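Local atomic coordinates of YciF Bacterial Stress Response Protein (Salmonella enterica subsp. enterica serovar Typhimurium, PDB entry 4ERU), a protein that is of unknown function but probably acts in the bacterial stress response, folding as a ferritin-like helix bundle that binds magnesium ions. Residues 29-32 with 33-36. Residues are numbered along the deposited sequence; the frame is centred on the assembly and turned at random.
Sequences KALP and KLAR. With MLT (D-malate), chain C.
P32 and R36 meet one turn apart on helix 9-37: R36 N donates to P32 O at 3.1 Å, and the arginine chain folds back over the same carbonyl, R36 CG lying 3.4 Å from P32 O. With R36 CG anti to the arginine's own carbonyl carbon (chi1 -65°) and the chain bent at chi3, the guanidinium passes beside P32, R36 NH1 lying 3.9 Å from P32 CB, while K33 CA sits over one face toward the rim. The NE/NH2 edge of R36 grips one carboxylate of D-malate side-on through two hydrogen bonds: R36 NE donates to malate O5 at 2.6 Å, almost straight, and R36 NH2 to malate O4 at 3.0 Å. K33 adds its aliphatic CD, 3.2 Å from malate O4; I92 and R101 complete the pocket. Proline, having no N-H, kinks this first helix of the ferritin-like bundle, and a water donates to K29 O and accepts from K33 N. The next rungs of the helical ladder, L34 N to A30 O and A35 N to L31 O (2.9 Å), are direct hydrogen bonds. On the buried side, L31 CD2 touches L34 CD1 at 4.1 Å; L31 packs on F47 and L51 of helix 41-66, L34 on I92 of helix 79-93.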
# COMPACT_ATOMS: atom_id res chain seq x y z
N LYS A 29 0.41 -12.89 -13.04
CA LYS A 29 1.38 -13.99 -13.04
C LYS A 29 1.48 -14.70 -11.71
O LYS A 29 1.68 -15.93 -11.65
CB LYS A 29 2.77 -13.47 -13.40
CG LYS A 29 2.89 -12.98 -14.79
CD LYS A 29 4.31 -12.44 -15.07
CE LYS A 29 5.27 -13.56 -15.27
NZ LYS A 29 6.38 -13.09 -16.15
N ALA A 30 1.33 -13.94 -10.63
CA ALA A 30 1.41 -14.44 -9.24
C ALA A 30 0.15 -15.09 -8.67
O ALA A 30 0.25 -15.94 -7.79
CB ALA A 30 1.81 -13.27 -8.30
N LEU A 31 -1.03 -14.65 -9.10
CA LEU A 31 -2.26 -15.05 -8.45
C LEU A 31 -2.54 -16.55 -8.55
O LEU A 31 -3.08 -17.11 -7.62
CB LEU A 31 -3.46 -14.24 -8.96
CG LEU A 31 -3.57 -12.84 -8.28
CD1 LEU A 31 -4.47 -11.91 -9.10
CD2 LEU A 31 -4.12 -13.00 -6.89
N PRO A 32 -2.16 -17.20 -9.66
CA PRO A 32 -2.44 -18.66 -9.70
C PRO A 32 -1.78 -19.46 -8.57
O PRO A 32 -2.40 -20.35 -7.98
CB PRO A 32 -1.87 -19.08 -11.06
CG PRO A 32 -2.04 -17.84 -11.91
CD PRO A 32 -1.59 -16.75 -10.95
N LYS A 33 -0.52 -19.15 -8.31
CA LYS A 33 0.20 -19.78 -7.23
C LYS A 33 -0.41 -19.46 -5.88
O LYS A 33 -0.52 -20.35 -5.01
CB LYS A 33 1.66 -19.33 -7.25
CG LYS A 33 2.31 -19.64 -5.93
CD LYS A 33 3.58 -20.34 -6.12
CE LYS A 33 4.71 -19.38 -6.11
NZ LYS A 33 5.76 -20.15 -5.39
N LEU A 34 -0.84 -18.21 -5.69
CA LEU A 34 -1.50 -17.85 -4.44
C LEU A 34 -2.77 -18.68 -4.25
O LEU A 34 -3.04 -19.16 -3.15
CB LEU A 34 -1.82 -16.33 -4.37
CG LEU A 34 -0.64 -15.38 -4.49
CD1 LEU A 34 -1.02 -13.89 -4.28
CD2 LEU A 34 0.50 -15.78 -3.52
N ALA A 35 -3.53 -18.87 -5.32
CA ALA A 35 -4.73 -19.65 -5.22
C ALA A 35 -4.42 -21.09 -4.82
O ALA A 35 -5.14 -21.66 -4.02
CB ALA A 35 -5.56 -19.60 -6.53
N ARG A 36 -3.32 -21.65 -5.34
CA ARG A 36 -2.96 -23.07 -5.05
C ARG A 36 -2.43 -23.24 -3.65
O ARG A 36 -2.65 -24.27 -3.02
CB ARG A 36 -1.87 -23.58 -6.00
CG ARG A 36 -2.27 -23.66 -7.41
CD ARG A 36 -1.25 -24.46 -8.23
NE ARG A 36 0.10 -23.90 -8.26
CZ ARG A 36 0.56 -22.98 -9.12
NH1 ARG A 36 -0.21 -22.43 -10.05
NH2 ARG A 36 1.83 -22.60 -9.03
C1 MLT C . 3.43 -24.75 -2.26
O1 MLT C . 4.46 -24.58 -1.58
O2 MLT C . 2.30 -24.91 -1.76
C2 MLT C . 3.56 -24.76 -3.76
O3 MLT C . 4.80 -24.14 -4.13
C3 MLT C . 2.40 -24.00 -4.38
C4 MLT C . 2.44 -24.16 -5.88
O4 MLT C . 3.26 -23.48 -6.53
O5 MLT C . 1.64 -24.96 -6.41
O HOH W 1 1.45 -18.22 -10.39